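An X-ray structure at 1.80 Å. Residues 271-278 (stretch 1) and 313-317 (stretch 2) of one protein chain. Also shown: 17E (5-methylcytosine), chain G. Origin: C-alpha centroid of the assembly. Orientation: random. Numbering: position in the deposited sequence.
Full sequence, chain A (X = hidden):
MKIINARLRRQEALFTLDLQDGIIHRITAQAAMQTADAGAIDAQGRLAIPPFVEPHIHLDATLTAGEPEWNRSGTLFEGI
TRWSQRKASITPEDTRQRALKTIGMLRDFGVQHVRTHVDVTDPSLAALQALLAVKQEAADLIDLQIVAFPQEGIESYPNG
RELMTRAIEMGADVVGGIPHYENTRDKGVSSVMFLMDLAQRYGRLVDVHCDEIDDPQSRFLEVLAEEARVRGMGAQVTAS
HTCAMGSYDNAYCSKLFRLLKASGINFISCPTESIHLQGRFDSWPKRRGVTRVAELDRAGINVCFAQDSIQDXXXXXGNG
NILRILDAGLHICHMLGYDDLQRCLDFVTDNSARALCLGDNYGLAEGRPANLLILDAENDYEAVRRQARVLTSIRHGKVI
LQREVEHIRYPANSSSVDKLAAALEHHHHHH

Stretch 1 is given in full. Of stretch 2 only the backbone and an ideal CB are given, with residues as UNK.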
ATOM      1  N   PRO A 271       0.559  -7.567   6.985  1.00 16.68           N
ATOM      2  CA  PRO A 271       1.714  -6.946   6.328  1.00 18.19           C
ATOM      3  C   PRO A 271       1.880  -5.447   6.569  1.00 14.26           C
ATOM      4  O   PRO A 271       3.021  -5.020   6.708  1.00 12.12           O
ATOM      5  CB  PRO A 271       1.476  -7.244   4.834  1.00 16.95           C
ATOM      6  CG  PRO A 271       0.001  -7.495   4.718  1.00 15.12           C
ATOM      7  CD  PRO A 271      -0.376  -8.166   6.012  1.00 16.49           C
ATOM      8  N   THR A 272       0.806  -4.661   6.599  1.00 15.87           N
ATOM      9  CA  THR A 272       0.984  -3.236   6.863  1.00 18.82           C
ATOM     10  C   THR A 272       1.467  -3.029   8.295  1.00 17.17           C
ATOM     11  O   THR A 272       2.282  -2.157   8.559  1.00 13.28           O
ATOM     12  CB  THR A 272      -0.294  -2.393   6.621  1.00 13.90           C
ATOM     13  OG1 THR A 272      -1.368  -2.869   7.447  1.00 16.77           O
ATOM     14  CG2 THR A 272      -0.701  -2.454   5.160  1.00 23.99           C
ATOM     15  N   GLU A 273       0.977  -3.849   9.214  1.00 14.13           N
ATOM     16  CA  GLU A 273       1.367  -3.684  10.610  1.00 14.39           C
ATOM     17  C   GLU A 273       2.819  -4.097  10.795  1.00 15.17           C
ATOM     18  O   GLU A 273       3.609  -3.393  11.436  1.00 14.97           O
ATOM     19  CB  GLU A 273       0.476  -4.511  11.533  1.00 13.78           C
ATOM     20  CG  GLU A 273       0.648  -4.157  12.986  1.00 16.04           C
ATOM     21  CD  GLU A 273      -0.422  -3.189  13.472  1.00 23.04           C
ATOM     22  OE1 GLU A 273      -1.220  -2.702  12.639  1.00 22.49           O
ATOM     23  OE2 GLU A 273      -0.480  -2.939  14.690  1.00 19.02           O
ATOM     24  N   SER A 274       3.175  -5.230  10.213  1.00 11.17           N
ATOM     25  CA  SER A 274       4.509  -5.780  10.411  1.00 13.49           C
ATOM     26  C   SER A 274       5.598  -4.970   9.734  1.00 12.68           C
ATOM     27  O   SER A 274       6.682  -4.811  10.286  1.00 15.35           O
ATOM     28  CB  SER A 274       4.548  -7.251  10.004  1.00 20.79           C
ATOM     29  OG  SER A 274       3.764  -7.986  10.931  1.00 27.04           O
ATOM     30  N   ILE A 275       5.316  -4.427   8.554  1.00 12.05           N
ATOM     31  CA  ILE A 275       6.306  -3.585   7.900  1.00 11.04           C
ATOM     32  C   ILE A 275       6.575  -2.331   8.758  1.00  9.83           C
ATOM     33  O   ILE A 275       7.676  -1.783   8.755  1.00 11.66           O
ATOM     34  CB  ILE A 275       5.882  -3.205   6.464  1.00 16.85           C
ATOM     35  CG1 ILE A 275       7.085  -2.689   5.671  1.00 22.12           C
ATOM     36  CG2 ILE A 275       4.730  -2.212   6.467  1.00 15.89           C
ATOM     37  CD1 ILE A 275       8.034  -3.815   5.236  1.00 26.78           C
ATOM     38  N   HIS A 276       5.566  -1.902   9.505  1.00 11.07           N
ATOM     39  CA  HIS A 276       5.692  -0.752  10.404  1.00 13.88           C
ATOM     40  C   HIS A 276       6.413  -1.108  11.718  1.00 12.06           C
ATOM     41  O   HIS A 276       7.329  -0.410  12.133  1.00 12.33           O
ATOM     42  CB  HIS A 276       4.290  -0.176  10.678  1.00 15.05           C
ATOM     43  CG  HIS A 276       4.229   0.812  11.803  1.00 13.05           C
ATOM     44  ND1 HIS A 276       4.865   2.036  11.765  1.00 12.32           N
ATOM     45  CD2 HIS A 276       3.565   0.769  12.985  1.00 15.85           C
ATOM     46  CE1 HIS A 276       4.620   2.692  12.887  1.00 17.40           C
ATOM     47  NE2 HIS A 276       3.831   1.946  13.643  1.00 15.51           N
ATOM     48  N   LEU A 277       6.009  -2.204  12.357  1.00 12.52           N
ATOM     49  CA  LEU A 277       6.542  -2.561  13.674  1.00 11.04           C
ATOM     50  C   LEU A 277       7.842  -3.363  13.622  1.00 17.59           C
ATOM     51  O   LEU A 277       8.620  -3.346  14.566  1.00 16.92           O
ATOM     52  CB  LEU A 277       5.518  -3.373  14.474  1.00  9.71           C
ATOM     53  CG  LEU A 277       4.214  -2.696  14.880  1.00  9.68           C
ATOM     54  CD1 LEU A 277       3.417  -3.659  15.729  1.00 12.63           C
ATOM     55  CD2 LEU A 277       4.498  -1.398  15.668  1.00 12.57           C
ATOM     56  N   GLN A 278       8.063  -4.092  12.536  1.00 14.25           N
ATOM     57  CA  GLN A 278       9.257  -4.934  12.431  1.00 12.81           C
ATOM     58  C   GLN A 278      10.385  -4.187  11.732  1.00 15.55           C
ATOM     59  O   GLN A 278      10.171  -3.127  11.128  1.00 13.19           O
ATOM     60  CB  GLN A 278       8.945  -6.235  11.662  1.00 11.55           C
ATOM     61  CG  GLN A 278       7.771  -7.027  12.226  1.00 14.47           C
ATOM     62  CD  GLN A 278       7.964  -7.409  13.679  1.00 20.49           C
ATOM     63  OE1 GLN A 278       9.007  -7.947  14.053  1.00 22.07           O
ATOM     64  NE2 GLN A 278       6.960  -7.126  14.510  1.00 15.96           N
ATOM     65  N   UNK A 313      -2.597   2.167  19.570  1.00 16.05           N
ATOM     66  CA  UNK A 313      -1.255   2.538  20.052  1.00 17.41           C
ATOM     67  C   UNK A 313      -0.093   1.979  19.209  1.00 20.07           C
ATOM     68  O   UNK A 313       1.025   2.465  19.349  1.00 21.01           O
ATOM     69  CB  UNK A 313      -1.093   2.057  21.495  1.00 17.41           C
ATOM     70  N   UNK A 314      -0.357   0.998  18.349  1.00 15.05           N
ATOM     71  CA  UNK A 314       0.699   0.369  17.555  1.00 14.81           C
ATOM     72  C   UNK A 314       0.794   0.932  16.138  1.00 21.41           C
ATOM     73  O   UNK A 314       1.857   0.892  15.518  1.00 28.76           O
ATOM     74  CB  UNK A 314       0.464  -1.141  17.488  1.00 14.81           C
ATOM     75  N   UNK A 315      -0.315   1.454  15.628  1.00 15.31           N
ATOM     76  CA  UNK A 315      -0.409   1.779  14.209  1.00 13.98           C
ATOM     77  C   UNK A 315      -1.347   2.963  13.980  1.00 12.93           C
ATOM     78  O   UNK A 315      -2.527   2.890  14.300  1.00 16.78           O
ATOM     79  CB  UNK A 315      -0.890   0.563  13.415  1.00 13.98           C
ATOM     80  N   UNK A 316      -0.819   4.072  13.440  1.00 17.35           N
ATOM     81  CA  UNK A 316      -1.614   5.314  13.440  1.00 17.90           C
ATOM     82  C   UNK A 316      -2.601   5.442  12.285  1.00 15.87           C
ATOM     83  O   UNK A 316      -3.422   6.364  12.296  1.00 13.10           O
ATOM     84  CB  UNK A 316      -0.670   6.518  13.409  1.00 17.90           C
ATOM     85  N   UNK A 317      -2.530   4.541  11.311  1.00 13.73           N
ATOM     86  CA  UNK A 317      -3.414   4.624  10.149  1.00 16.75           C
ATOM     87  C   UNK A 317      -4.535   3.582  10.208  1.00 14.99           C
ATOM     88  O   UNK A 317      -4.892   3.113  11.297  1.00 13.76           O
ATOM     89  CB  UNK A 317      -2.605   4.445   8.863  1.00 16.75           C
TER
HETATM   90  N1  17E G 501      -0.643  -6.226  20.629  1.00 12.92           N
HETATM   91  C2  17E G 501       0.291  -7.041  20.137  1.00 13.67           C
HETATM   92  O2  17E G 501       0.994  -7.851  20.992  1.00 13.81           O
HETATM   93  N3  17E G 501       0.557  -7.093  18.829  1.00 15.01           N
HETATM   94  C4  17E G 501      -0.113  -6.310  17.967  1.00 19.47           C
HETATM   95  N4  17E G 501       0.181  -6.372  16.571  1.00 20.70           N
HETATM   96  C5  17E G 501      -1.102  -5.441  18.435  1.00 13.49           C
HETATM   97  C6  17E G 501      -1.349  -5.425  19.804  1.00 14.79           C
HETATM   98  CM5 17E G 501      -1.860  -4.566  17.489  1.00 14.00           C

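Position 313 begins a segment without regular secondary structure that passes beside the helix 271-277. Its ideal CB has nothing of stretch 1 within 5.5 Å, and phi/psi of -65/-15 suits most residues, proline included, so the helix sets no preference here. The deposited residue is Pro313, its ring out of contact with the helix.

At position 314 the CA-to-CB bond runs sideways to the helix, but the ideal CB lies 3.5 Å from Glu273 OE2 and 4.3 Å from Leu277 CD1, with a carboxylate and an apolar methyl both close by. The bound 5-methylcytosine lies nearby. A small residue would fit, as would a long or flat side chain able to turn from the helix toward the ligand; an acidic group held close to Glu273 would be unfavourable. The residue is Trp314. With chi1 at -68° (m), its indole leads away from stretch 1 and presents one face to the ligand, Trp314 CE2 standing 3.4 Å from 17E C6. Its near end still packs against the helix, Trp314 CD1 lying 4.1 Å from Leu277 CD1. Glu273 OE2, 3.5 Å from Trp314 CB, is also 3.5 Å from 17E CM5, so carboxylate, indole and ligand methyl meet in one place. The backbone contributes as well: Trp314 O is 2.9 Å from His276 NE2 and lies at the edge of the imidazole, near its plane.

Position 315 has the closest CA approach to the helix, the CA of residue 315 lying 6.8 Å from Glu273 CA. Its CA-to-CB bond runs sideways to the helix. The extended phi/psi of -150/118 is well suited to aromatic and beta-branched residues. The ideal CB is 3.4 Å from Glu273 OE1 and 4.5 Å from His276 CD2, and beyond it a lane leads along the helix past His276 toward Thr272. Leucine, methionine, phenylalanine or tyrosine could follow it. Tyr315 does so, with chi1 at -178° (t). Its ring directs an edge toward the face of His276 in an offset edge-to-face pair, centroids 5.8 Å apart and planes at 74°. Farther along, Tyr315 OH reaches 3.8 Å from Thr272 CB, and this hydroxyl is hydrogen-bonded elsewhere in the structure.

At position 316 the CB points sideways and finds nothing within 5.5 Å; phi of -84° admits many residues, including proline. In Pro316 the ring closes back onto the backbone nitrogen, bringing Pro316 CD to 4.1 Å from His276 NE2, a modest contact beside the imidazole.

Position 317 is again free of stretch 1, which offers no guide to its side chain. Leu317 makes no contact with the helix.

Stretch 2 313-317: PWYPL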
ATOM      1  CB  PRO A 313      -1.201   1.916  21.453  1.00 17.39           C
ATOM      2  CG  PRO A 313      -2.625   1.767  21.867  1.00 16.07           C
ATOM      3  CD  PRO A 313      -3.368   1.451  20.610  1.00 15.93           C
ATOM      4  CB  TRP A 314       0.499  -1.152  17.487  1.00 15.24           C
ATOM      5  CG  TRP A 314       0.696  -1.816  18.801  1.00 14.30           C
ATOM      6  CD1 TRP A 314       1.872  -2.304  19.312  1.00 13.05           C
ATOM      7  CD2 TRP A 314      -0.310  -2.061  19.793  1.00 12.75           C
ATOM      8  NE1 TRP A 314       1.655  -2.837  20.565  1.00 12.70           N
ATOM      9  CE2 TRP A 314       0.325  -2.697  20.884  1.00 14.19           C
ATOM     10  CE3 TRP A 314      -1.686  -1.804  19.863  1.00 13.58           C
ATOM     11  CZ2 TRP A 314      -0.374  -3.076  22.043  1.00 12.81           C
ATOM     12  CZ3 TRP A 314      -2.384  -2.182  21.018  1.00 13.80           C
ATOM     13  CH2 TRP A 314      -1.721  -2.808  22.091  1.00 11.99           C
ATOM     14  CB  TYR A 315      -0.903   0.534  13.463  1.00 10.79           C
ATOM     15  CG  TYR A 315      -1.018   0.682  11.963  1.00 15.75           C
ATOM     16  CD1 TYR A 315      -2.256   0.888  11.360  1.00 13.83           C
ATOM     17  CD2 TYR A 315       0.105   0.591  11.148  1.00 17.84           C
ATOM     18  CE1 TYR A 315      -2.376   0.997   9.980  1.00 16.12           C
ATOM     19  CE2 TYR A 315      -0.005   0.700   9.759  1.00 18.23           C
ATOM     20  CZ  TYR A 315      -1.246   0.902   9.187  1.00 16.65           C
ATOM     21  OH  TYR A 315      -1.363   1.016   7.813  1.00 16.45           O
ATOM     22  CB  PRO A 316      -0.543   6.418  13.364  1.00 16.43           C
ATOM     23  CG  PRO A 316       0.611   5.768  12.633  1.00 17.71           C
ATOM     24  CD  PRO A 316       0.574   4.291  13.008  1.00 14.71           C
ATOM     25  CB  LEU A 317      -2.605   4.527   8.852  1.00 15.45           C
ATOM     26  CG  LEU A 317      -1.638   5.703   8.638  1.00 16.25           C
ATOM     27  CD1 LEU A 317      -0.776   5.469   7.398  1.00 18.78           C
ATOM     28  CD2 LEU A 317      -2.398   7.016   8.509  1.00 17.08           C
TER
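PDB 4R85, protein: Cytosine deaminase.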